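Long-range contacts in methylaspartate ammonia-lyase (Citrobacter amalonaticus, PDB 1KKO), which catalyses the reversible, magnesium-dependent anti elimination of ammonia from L-threo-3-methylaspartate to give mesaconate, a step in glutamate degradation: residues Leu160-Gly171 with Ala375-Ile385; His232-Ile243 with Ala265-Val276. All blocks are in the same frame, centred on the assembly; numbering follows the deposited sequence.

The two contacts illustrate how one barrel wall can be built from the same parallel pairing and yet serve different chemistry. Contact 1 joins the first strand of the barrel to the eighth; contact 2 joins the third to the fourth, nested in sequence inside the loop that contact 1 closes. Both are largely buried. Contact 1 pairs only briefly and relies on an arginine, waters and aliphatic packing at its more exposed end, whereas contact 2 has a longer ladder and carries two magnesium-binding carboxylates. Their centres lie about 20 Å apart, but side chains meet inside the barrel: R382 probably hydrogen-bonds H236, whose ring stacks with F170.

Contact 1: residues Leu160-Gly171 with Ala375-Ile385; sequences LPCVPEAIPLFG and ALAARPMRMLI
R379 reaches across to the backbone carbonyl of E165, and the guanidinium is gripped at its edge. R379 NH1 lies 2.8 Å from E165 O, which sits in the guanidinium plane, while NH2 adds two weak bonds, to the same oxygen and to A166 O. The other proton of NH1 goes to L376 O in its own segment, a nearly straight bond (166°) that fixes the rotation of the flat group. Over one face lies the methyl CD1 of I167, 3.4 Å from R379 CZ; the carboxylate of E165 stays out of the guanidinium plane, where the opposite charges probably attract, though no N-H points at it. The arginine gets there by bends at chi2 and chi3 (-48° and -55°), which fold its chain back over the end of helix 365-378, where R379 leaves helical geometry with positive phi.

I167 also turns its other branch across the strand, CG2 resting 3.8 Å from M383 CB. Beyond it the backbones pair in parallel: M383 N donates to P168 O, F170 N to M383 O, and I385 N to F170 O at 2.8 Å. On one face of this short ladder L169 and M383, a selenomethionine, lie side by side, L169 CD2 3.6 Å from M383 CE. On the other, F170 CD2 approaches L384 CD1 obliquely.

Farther out, one water bridges C162 N and A377 O, and C162 is tied to C155 by a disulfide. Helix 392-410 packs on L169 and I385, and R382, besides its bond to H236, makes a cation-pi contact with Y271. Pairing of strands 169-170 and 382-384, the first and the eighth, is the closure of the TIM barrel, here in an enolase-superfamily enzyme.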
loop_
_atom_site.group_PDB
_atom_site.type_symbol
_atom_site.label_atom_id
_atom_site.label_comp_id
_atom_site.label_asym_id
_atom_site.label_seq_id
_atom_site.Cartn_x
_atom_site.Cartn_y
_atom_site.Cartn_z
ATOM N N LEU A 160 -10.489 -28.030 -8.134
ATOM C CA LEU A 160 -10.206 -27.165 -9.270
ATOM C C LEU A 160 -8.817 -27.479 -9.808
ATOM O O LEU A 160 -7.943 -27.880 -9.053
ATOM C CB LEU A 160 -10.268 -25.691 -8.854
ATOM C CG LEU A 160 -11.484 -25.284 -8.028
ATOM C CD1 LEU A 160 -11.385 -23.804 -7.655
ATOM C CD2 LEU A 160 -12.771 -25.518 -8.764
ATOM N N PRO A 161 -8.591 -27.280 -11.101
ATOM C CA PRO A 161 -7.337 -27.717 -11.716
ATOM C C PRO A 161 -6.105 -26.941 -11.303
ATOM O O PRO A 161 -5.031 -27.529 -11.366
ATOM C CB PRO A 161 -7.602 -27.500 -13.203
ATOM C CG PRO A 161 -8.515 -26.359 -13.197
ATOM C CD PRO A 161 -9.486 -26.667 -12.099
ATOM N N CYS A 162 -6.238 -25.670 -10.923
ATOM C CA CYS A 162 -5.096 -24.864 -10.480
ATOM C C CYS A 162 -4.006 -24.615 -11.534
ATOM O O CYS A 162 -2.819 -24.669 -11.216
ATOM C CB CYS A 162 -4.451 -25.485 -9.231
ATOM S SG CYS A 162 -4.602 -24.468 -7.739
ATOM N N VAL A 163 -4.383 -24.335 -12.780
ATOM C CA VAL A 163 -3.396 -24.006 -13.809
ATOM C C VAL A 163 -2.857 -22.596 -13.535
ATOM O O VAL A 163 -3.651 -21.665 -13.409
ATOM C CB VAL A 163 -4.009 -24.071 -15.234
ATOM C CG1 VAL A 163 -2.979 -23.689 -16.281
ATOM C CG2 VAL A 163 -4.560 -25.472 -15.510
ATOM N N PRO A 164 -1.535 -22.437 -13.424
ATOM C CA PRO A 164 -0.936 -21.128 -13.126
ATOM C C PRO A 164 -1.098 -20.138 -14.262
ATOM O O PRO A 164 -0.524 -20.319 -15.336
ATOM C CB PRO A 164 0.546 -21.453 -12.904
ATOM C CG PRO A 164 0.609 -22.901 -12.720
ATOM C CD PRO A 164 -0.503 -23.478 -13.539
ATOM N N GLU A 165 -1.875 -19.090 -14.018
ATOM C CA GLU A 165 -2.135 -18.086 -15.035
ATOM C C GLU A 165 -2.595 -16.788 -14.393
ATOM O O GLU A 165 -3.394 -16.793 -13.463
ATOM C CB GLU A 165 -3.205 -18.593 -16.005
ATOM C CG GLU A 165 -3.522 -17.654 -17.150
ATOM C CD GLU A 165 -4.420 -18.296 -18.188
ATOM O OE1 GLU A 165 -4.590 -19.532 -18.148
ATOM O OE2 GLU A 165 -4.962 -17.569 -19.046
ATOM N N ALA A 166 -2.086 -15.682 -14.908
ATOM C CA ALA A 166 -2.445 -14.378 -14.388
ATOM C C ALA A 166 -3.910 -14.057 -14.602
ATOM O O ALA A 166 -4.563 -14.594 -15.504
ATOM C CB ALA A 166 -1.605 -13.317 -15.043
ATOM N N ILE A 167 -4.414 -13.182 -13.742
ATOM C CA ILE A 167 -5.765 -12.653 -13.821
ATOM C C ILE A 167 -5.631 -11.190 -14.233
ATOM O O ILE A 167 -4.789 -10.483 -13.669
ATOM C CB ILE A 167 -6.418 -12.688 -12.423
ATOM C CG1 ILE A 167 -6.500 -14.110 -11.852
ATOM C CG2 ILE A 167 -7.780 -12.002 -12.446
ATOM C CD1 ILE A 167 -7.399 -15.042 -12.617
ATOM N N PRO A 168 -6.443 -10.697 -15.171
ATOM C CA PRO A 168 -6.394 -9.275 -15.509
ATOM C C PRO A 168 -6.689 -8.387 -14.306
ATOM O O PRO A 168 -7.657 -8.642 -13.596
ATOM C CB PRO A 168 -7.479 -9.134 -16.577
ATOM C CG PRO A 168 -7.573 -10.485 -17.181
ATOM C CD PRO A 168 -7.405 -11.419 -16.026
ATOM N N LEU A 169 -5.867 -7.359 -14.118
ATOM C CA LEU A 169 -5.978 -6.461 -12.976
ATOM C C LEU A 169 -6.541 -5.109 -13.378
ATOM O O LEU A 169 -6.214 -4.576 -14.437
ATOM C CB LEU A 169 -4.615 -6.257 -12.312
ATOM C CG LEU A 169 -3.869 -7.521 -11.899
ATOM C CD1 LEU A 169 -2.583 -7.163 -11.168
ATOM C CD2 LEU A 169 -4.728 -8.390 -11.041
ATOM N N PHE A 170 -7.333 -4.551 -12.474
ATOM C CA PHE A 170 -8.081 -3.318 -12.692
ATOM C C PHE A 170 -7.672 -2.270 -11.672
ATOM O O PHE A 170 -7.857 -2.466 -10.468
ATOM C CB PHE A 170 -9.575 -3.635 -12.550
ATOM C CG PHE A 170 -10.484 -2.452 -12.612
ATOM C CD1 PHE A 170 -10.254 -1.402 -13.477
ATOM C CD2 PHE A 170 -11.588 -2.407 -11.784
ATOM C CE1 PHE A 170 -11.125 -0.338 -13.527
ATOM C CE2 PHE A 170 -12.456 -1.342 -11.825
ATOM C CZ PHE A 170 -12.231 -0.316 -12.712
ATOM N N GLY A 171 -7.124 -1.158 -12.149
ATOM C CA GLY A 171 -6.708 -0.060 -11.293
ATOM C C GLY A 171 -7.780 1.000 -11.143
ATOM O O GLY A 171 -8.459 1.338 -12.109
ATOM N N ALA A 375 -8.427 -15.761 -6.270
ATOM C CA ALA A 375 -8.588 -15.517 -7.695
ATOM C C ALA A 375 -7.798 -16.496 -8.537
ATOM O O ALA A 375 -8.277 -16.992 -9.558
ATOM C CB ALA A 375 -8.191 -14.093 -8.031
ATOM N N LEU A 376 -6.571 -16.786 -8.142
ATOM C CA LEU A 376 -5.743 -17.689 -8.921
ATOM C C LEU A 376 -6.372 -19.063 -9.006
ATOM O O LEU A 376 -6.199 -19.761 -10.007
ATOM C CB LEU A 376 -4.343 -17.784 -8.336
ATOM C CG LEU A 376 -3.436 -16.596 -8.643
ATOM C CD1 LEU A 376 -2.138 -16.729 -7.874
ATOM C CD2 LEU A 376 -3.164 -16.494 -10.148
ATOM N N ALA A 377 -7.101 -19.444 -7.967
ATOM C CA ALA A 377 -7.794 -20.725 -7.944
ATOM C C ALA A 377 -9.114 -20.690 -8.713
ATOM O O ALA A 377 -9.373 -21.554 -9.540
ATOM C CB ALA A 377 -8.053 -21.158 -6.523
ATOM N N ALA A 378 -9.938 -19.686 -8.454
ATOM C CA ALA A 378 -11.301 -19.650 -8.978
ATOM C C ALA A 378 -11.442 -19.117 -10.392
ATOM O O ALA A 378 -12.425 -19.411 -11.063
ATOM C CB ALA A 378 -12.201 -18.874 -8.018
ATOM N N ARG A 379 -10.506 -18.278 -10.822
ATOM C CA ARG A 379 -10.435 -17.777 -12.189
ATOM C C ARG A 379 -11.486 -16.753 -12.578
ATOM O O ARG A 379 -12.200 -16.920 -13.561
ATOM C CB ARG A 379 -10.475 -18.942 -13.188
ATOM C CG ARG A 379 -9.476 -20.036 -12.893
ATOM C CD ARG A 379 -8.102 -19.536 -12.627
ATOM N NE ARG A 379 -7.630 -18.703 -13.715
ATOM C CZ ARG A 379 -6.454 -18.110 -13.719
ATOM N NH1 ARG A 379 -5.645 -18.266 -12.672
ATOM N NH2 ARG A 379 -6.075 -17.376 -14.756
ATOM N N PRO A 380 -11.576 -15.657 -11.842
ATOM C CA PRO A 380 -12.460 -14.582 -12.275
ATOM C C PRO A 380 -11.859 -13.932 -13.527
ATOM O O PRO A 380 -10.680 -14.107 -13.824
ATOM C CB PRO A 380 -12.423 -13.608 -11.093
ATOM C CG PRO A 380 -11.046 -13.819 -10.516
ATOM C CD PRO A 380 -10.857 -15.316 -10.597
HETATM N N MSE A 381 -12.672 -13.177 -14.244
HETATM C CA MSE A 381 -12.231 -12.447 -15.417
HETATM C C MSE A 381 -11.415 -11.194 -15.113
HETATM O O MSE A 381 -10.664 -10.731 -15.961
HETATM C CB MSE A 381 -13.478 -12.032 -16.194
HETATM C CG MSE A 381 -13.630 -12.781 -17.465
HETATM SE SE MSE A 381 -12.590 -11.872 -18.793
HETATM C CE MSE A 381 -13.869 -10.633 -19.438
ATOM N N ARG A 382 -11.575 -10.656 -13.906
ATOM C CA ARG A 382 -10.970 -9.394 -13.543
ATOM C C ARG A 382 -10.811 -9.343 -12.045
ATOM O O ARG A 382 -11.622 -9.895 -11.324
ATOM C CB ARG A 382 -11.915 -8.277 -13.981
ATOM C CG ARG A 382 -11.387 -6.858 -13.867
ATOM C CD ARG A 382 -12.166 -5.855 -14.697
ATOM N NE ARG A 382 -12.170 -6.276 -16.092
ATOM C CZ ARG A 382 -13.004 -5.856 -17.028
ATOM N NH1 ARG A 382 -13.911 -4.930 -16.777
ATOM N NH2 ARG A 382 -12.929 -6.386 -18.242
HETATM N N MSE A 383 -9.755 -8.681 -11.581
HETATM C CA MSE A 383 -9.531 -8.511 -10.154
HETATM C C MSE A 383 -9.094 -7.089 -9.863
HETATM O O MSE A 383 -8.246 -6.532 -10.545
HETATM C CB MSE A 383 -8.469 -9.481 -9.651
HETATM C CG MSE A 383 -8.104 -9.252 -8.188
HETATM SE SE MSE A 383 -7.115 -10.716 -7.388
HETATM C CE MSE A 383 -5.778 -10.913 -8.671
ATOM N N LEU A 384 -9.689 -6.502 -8.840
ATOM C CA LEU A 384 -9.355 -5.149 -8.434
ATOM C C LEU A 384 -7.978 -5.025 -7.788
ATOM O O LEU A 384 -7.619 -5.807 -6.901
ATOM C CB LEU A 384 -10.400 -4.638 -7.443
ATOM C CG LEU A 384 -10.191 -3.233 -6.859
ATOM C CD1 LEU A 384 -10.347 -2.161 -7.935
ATOM C CD2 LEU A 384 -11.173 -3.010 -5.716
ATOM N N ILE A 385 -7.226 -4.019 -8.231
ATOM C CA ILE A 385 -5.980 -3.634 -7.578
ATOM C C ILE A 385 -6.364 -2.873 -6.305
ATOM O O ILE A 385 -7.034 -1.847 -6.344
ATOM C CB ILE A 385 -5.138 -2.797 -8.537
ATOM C CG1 ILE A 385 -4.683 -3.662 -9.708
ATOM C CG2 ILE A 385 -3.953 -2.197 -7.817
ATOM C CD1 ILE A 385 -4.138 -2.898 -10.879
HETATM O O HOH W 1 -8.276 -23.454 -11.253
HETATM O O HOH W 2 -3.337 -19.960 -11.416
HETATM O O HOH W 3 -6.089 -22.086 -11.175
#

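Contact 2: residues His232-Ile243 with Ala265-Val276; sequences HPTLHIDVYGTI and AQGLPLYIEGPV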
loop_
_atom_site.group_PDB
_atom_site.type_symbol
_atom_site.label_atom_id
_atom_site.label_comp_id
_atom_site.label_asym_id
_atom_site.label_seq_id
_atom_site.Cartn_x
_atom_site.Cartn_y
_atom_site.Cartn_z
ATOM N N HIS A 232 -2.967 -2.778 -25.156
ATOM C CA HIS A 232 -4.348 -2.584 -25.581
ATOM C C HIS A 232 -5.247 -2.904 -24.391
ATOM O O HIS A 232 -5.925 -3.937 -24.373
ATOM C CB HIS A 232 -4.638 -3.541 -26.748
ATOM C CG HIS A 232 -5.898 -3.241 -27.504
ATOM N ND1 HIS A 232 -7.073 -3.925 -27.293
ATOM C CD2 HIS A 232 -6.146 -2.371 -28.511
ATOM C CE1 HIS A 232 -8.002 -3.466 -28.114
ATOM N NE2 HIS A 232 -7.466 -2.521 -28.863
ATOM N N PRO A 233 -5.247 -2.041 -23.382
ATOM C CA PRO A 233 -6.012 -2.332 -22.168
ATOM C C PRO A 233 -7.510 -2.172 -22.348
ATOM O O PRO A 233 -7.993 -1.604 -23.322
ATOM C CB PRO A 233 -5.509 -1.271 -21.195
ATOM C CG PRO A 233 -5.205 -0.133 -22.082
ATOM C CD PRO A 233 -4.530 -0.761 -23.269
ATOM N N THR A 234 -8.240 -2.687 -21.372
ATOM C CA THR A 234 -9.686 -2.518 -21.318
ATOM C C THR A 234 -10.028 -1.312 -20.462
ATOM O O THR A 234 -9.377 -1.066 -19.447
ATOM C CB THR A 234 -10.313 -3.778 -20.730
ATOM O OG1 THR A 234 -10.230 -4.817 -21.707
ATOM C CG2 THR A 234 -11.804 -3.617 -20.447
ATOM N N LEU A 235 -11.039 -0.559 -20.881
ATOM C CA LEU A 235 -11.520 0.590 -20.127
ATOM C C LEU A 235 -12.715 0.173 -19.285
ATOM O O LEU A 235 -13.620 -0.504 -19.763
ATOM C CB LEU A 235 -11.909 1.723 -21.069
ATOM C CG LEU A 235 -10.845 2.099 -22.103
ATOM C CD1 LEU A 235 -11.330 3.307 -22.896
ATOM C CD2 LEU A 235 -9.502 2.368 -21.435
ATOM N N HIS A 236 -12.708 0.572 -18.020
ATOM C CA HIS A 236 -13.767 0.208 -17.083
ATOM C C HIS A 236 -13.964 1.443 -16.222
ATOM O O HIS A 236 -13.053 1.883 -15.518
ATOM C CB HIS A 236 -13.306 -1.016 -16.294
ATOM C CG HIS A 236 -14.244 -1.510 -15.239
ATOM N ND1 HIS A 236 -14.287 -2.838 -14.878
ATOM C CD2 HIS A 236 -15.103 -0.867 -14.415
ATOM C CE1 HIS A 236 -15.134 -2.989 -13.877
ATOM N NE2 HIS A 236 -15.641 -1.809 -13.571
ATOM N N ILE A 237 -15.147 2.032 -16.333
ATOM C CA ILE A 237 -15.479 3.268 -15.651
ATOM C C ILE A 237 -16.742 3.065 -14.831
ATOM O O ILE A 237 -17.716 2.503 -15.317
ATOM C CB ILE A 237 -15.665 4.395 -16.688
ATOM C CG1 ILE A 237 -14.324 4.689 -17.383
ATOM C CG2 ILE A 237 -16.248 5.646 -16.033
ATOM C CD1 ILE A 237 -14.430 5.568 -18.627
ATOM N N ASP A 238 -16.697 3.500 -13.572
ATOM C CA ASP A 238 -17.812 3.369 -12.638
ATOM C C ASP A 238 -18.514 4.711 -12.528
ATOM O O ASP A 238 -17.900 5.730 -12.164
ATOM C CB ASP A 238 -17.290 2.946 -11.264
ATOM C CG ASP A 238 -18.388 2.523 -10.292
ATOM O OD1 ASP A 238 -19.608 2.786 -10.507
ATOM O OD2 ASP A 238 -18.066 1.902 -9.244
ATOM N N VAL A 239 -19.807 4.704 -12.832
ATOM C CA VAL A 239 -20.589 5.935 -12.868
ATOM C C VAL A 239 -21.604 6.104 -11.745
ATOM O O VAL A 239 -22.388 7.047 -11.764
ATOM C CB VAL A 239 -21.256 6.121 -14.231
ATOM C CG1 VAL A 239 -20.215 6.062 -15.333
ATOM C CG2 VAL A 239 -22.326 5.065 -14.469
ATOM N N TYR A 240 -21.607 5.210 -10.765
ATOM C CA TYR A 240 -22.388 5.428 -9.547
ATOM C C TYR A 240 -23.823 5.853 -9.785
ATOM O O TYR A 240 -24.347 6.726 -9.083
ATOM C CB TYR A 240 -21.672 6.451 -8.651
ATOM C CG TYR A 240 -20.416 5.856 -8.097
ATOM C CD1 TYR A 240 -19.235 5.924 -8.808
ATOM C CD2 TYR A 240 -20.423 5.165 -6.898
ATOM C CE1 TYR A 240 -18.080 5.354 -8.334
ATOM C CE2 TYR A 240 -19.263 4.588 -6.404
ATOM C CZ TYR A 240 -18.101 4.684 -7.134
ATOM O OH TYR A 240 -16.944 4.106 -6.663
ATOM N N GLY A 241 -24.468 5.200 -10.745
ATOM C CA GLY A 241 -25.868 5.442 -11.045
ATOM C C GLY A 241 -26.177 6.746 -11.744
ATOM O O GLY A 241 -27.351 7.031 -12.007
ATOM N N THR A 242 -25.160 7.530 -12.088
ATOM C CA THR A 242 -25.428 8.870 -12.625
ATOM C C THR A 242 -26.076 8.869 -14.000
ATOM O O THR A 242 -26.818 9.793 -14.323
ATOM C CB THR A 242 -24.170 9.761 -12.630
ATOM O OG1 THR A 242 -23.120 9.109 -13.351
ATOM C CG2 THR A 242 -23.647 9.983 -11.207
ATOM N N ILE A 243 -25.813 7.857 -14.817
ATOM C CA ILE A 243 -26.430 7.795 -16.138
ATOM C C ILE A 243 -27.952 7.685 -16.004
ATOM O O ILE A 243 -28.690 8.367 -16.718
ATOM C CB ILE A 243 -25.814 6.654 -16.981
ATOM C CG1 ILE A 243 -24.365 7.008 -17.334
ATOM C CG2 ILE A 243 -26.614 6.420 -18.262
ATOM C CD1 ILE A 243 -23.575 5.903 -18.004
ATOM N N ALA A 265 -13.735 5.201 -27.243
ATOM C CA ALA A 265 -12.730 4.274 -26.720
ATOM C C ALA A 265 -11.672 3.883 -27.753
ATOM O O ALA A 265 -10.680 3.237 -27.408
ATOM C CB ALA A 265 -13.402 3.039 -26.156
ATOM N N GLN A 266 -11.894 4.255 -29.018
ATOM C CA GLN A 266 -10.936 3.999 -30.099
ATOM C C GLN A 266 -10.440 2.552 -30.174
ATOM O O GLN A 266 -9.243 2.299 -30.320
ATOM C CB GLN A 266 -9.752 4.959 -29.995
ATOM C CG GLN A 266 -10.174 6.407 -30.060
ATOM C CD GLN A 266 -9.011 7.364 -30.118
ATOM O OE1 GLN A 266 -8.451 7.597 -31.189
ATOM N NE2 GLN A 266 -8.657 7.947 -28.976
ATOM N N GLY A 267 -11.360 1.601 -30.076
ATOM C CA GLY A 267 -11.008 0.200 -30.215
ATOM C C GLY A 267 -10.700 -0.541 -28.921
ATOM O O GLY A 267 -10.602 -1.760 -28.921
ATOM N N LEU A 268 -10.537 0.190 -27.821
ATOM C CA LEU A 268 -10.294 -0.429 -26.523
ATOM C C LEU A 268 -11.644 -0.888 -25.979
ATOM O O LEU A 268 -12.602 -0.124 -26.023
ATOM C CB LEU A 268 -9.650 0.584 -25.575
ATOM C CG LEU A 268 -8.344 1.210 -26.080
ATOM C CD1 LEU A 268 -7.831 2.297 -25.144
ATOM C CD2 LEU A 268 -7.284 0.152 -26.287
ATOM N N PRO A 269 -11.746 -2.116 -25.474
ATOM C CA PRO A 269 -13.023 -2.583 -24.924
ATOM C C PRO A 269 -13.492 -1.675 -23.806
ATOM O O PRO A 269 -12.662 -1.185 -23.040
ATOM C CB PRO A 269 -12.695 -3.973 -24.385
ATOM C CG PRO A 269 -11.433 -4.388 -25.061
ATOM C CD PRO A 269 -10.688 -3.135 -25.370
ATOM N N LEU A 270 -14.794 -1.447 -23.719
ATOM C CA LEU A 270 -15.347 -0.539 -22.731
ATOM C C LEU A 270 -16.383 -1.224 -21.859
ATOM O O LEU A 270 -17.275 -1.920 -22.345
ATOM C CB LEU A 270 -15.961 0.685 -23.420
ATOM C CG LEU A 270 -16.618 1.730 -22.519
ATOM C CD1 LEU A 270 -15.584 2.403 -21.617
ATOM C CD2 LEU A 270 -17.349 2.769 -23.361
ATOM N N TYR A 271 -16.228 -1.010 -20.551
ATOM C CA TYR A 271 -17.159 -1.478 -19.546
ATOM C C TYR A 271 -17.639 -0.285 -18.726
ATOM O O TYR A 271 -16.825 0.558 -18.323
ATOM C CB TYR A 271 -16.466 -2.435 -18.589
ATOM C CG TYR A 271 -16.228 -3.831 -19.107
ATOM C CD1 TYR A 271 -15.292 -4.081 -20.094
ATOM C CD2 TYR A 271 -16.934 -4.903 -18.596
ATOM C CE1 TYR A 271 -15.074 -5.373 -20.571
ATOM C CE2 TYR A 271 -16.703 -6.205 -19.040
ATOM C CZ TYR A 271 -15.771 -6.428 -20.023
ATOM O OH TYR A 271 -15.544 -7.719 -20.466
ATOM N N ILE A 272 -18.947 -0.228 -18.475
ATOM C CA ILE A 272 -19.524 0.804 -17.624
ATOM C C ILE A 272 -20.160 0.134 -16.417
ATOM O O ILE A 272 -21.073 -0.672 -16.557
ATOM C CB ILE A 272 -20.584 1.628 -18.383
ATOM C CG1 ILE A 272 -19.966 2.365 -19.575
ATOM C CG2 ILE A 272 -21.288 2.604 -17.423
ATOM C CD1 ILE A 272 -18.918 3.409 -19.230
ATOM N N GLU A 273 -19.636 0.446 -15.239
ATOM C CA GLU A 273 -20.131 -0.127 -13.996
ATOM C C GLU A 273 -21.148 0.792 -13.335
ATOM O O GLU A 273 -20.992 2.015 -13.341
ATOM C CB GLU A 273 -18.960 -0.423 -13.046
ATOM C CG GLU A 273 -19.388 -1.066 -11.734
ATOM C CD GLU A 273 -18.242 -1.643 -10.926
ATOM O OE1 GLU A 273 -17.070 -1.362 -11.226
ATOM O OE2 GLU A 273 -18.525 -2.380 -9.963
ATOM N N GLY A 274 -22.187 0.188 -12.779
ATOM C CA GLY A 274 -23.208 0.930 -12.068
ATOM C C GLY A 274 -23.917 1.997 -12.881
ATOM O O GLY A 274 -24.032 3.130 -12.443
ATOM N N PRO A 275 -24.420 1.679 -14.064
ATOM C CA PRO A 275 -25.052 2.728 -14.873
ATOM C C PRO A 275 -26.258 3.392 -14.201
ATOM O O PRO A 275 -26.469 4.595 -14.402
ATOM C CB PRO A 275 -25.474 1.979 -16.138
ATOM C CG PRO A 275 -25.567 0.571 -15.733
ATOM C CD PRO A 275 -24.423 0.380 -14.763
ATOM N N VAL A 276 -27.014 2.622 -13.427
ATOM C CA VAL A 276 -28.195 3.119 -12.736
ATOM C C VAL A 276 -28.204 2.567 -11.327
ATOM O O VAL A 276 -27.539 1.574 -11.040
ATOM C CB VAL A 276 -29.476 2.641 -13.451
ATOM C CG1 VAL A 276 -29.490 3.108 -14.878
ATOM C CG2 VAL A 276 -29.566 1.125 -13.378
HETATM O O HOH W 4 -7.448 -0.048 -30.388
#
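H232 presents one ring face to L268, whose CD2 lies 3.7 Å from the ring centroid in a CH-pi contact, while a water at the ring edge links NE2 to Q266 O. In the TIM barrel, H236 and E273 stand on neighbouring parallel strands, 234-238 and 270-273. F170 stacks on the H236 ring and Y356 meets it edge-to-face, while at its edge NE2 donates to E273 OE1 at 2.8 Å. E273 OE1 lies close to the ring plane, whereas NE2 meets that oxygen from above the carboxylate plane. ND1 is held by R382, so both nitrogens are engaged.

The ladder runs from L235 N-P269 O through Y271 N-L235 O, I237 N-Y271 O and E273 N-I237 O to V239 N-E273 O. H236, D238, Y271 and E273 face into the barrel; L235, I237, L270 and I272 face the surrounding helices. D238 and E273 bind magnesium with D307, whose side chain touches E273; D238 OD2 and E273 OE1 are 3.9 Å apart, a proximity that would favour a cation between them. Q329, a substrate-binding residue, bonds E273 OE2.

D238 OD1 takes Y240 N in an Asx turn at 3.2 Å, on the anti side and well out of the carboxylate plane.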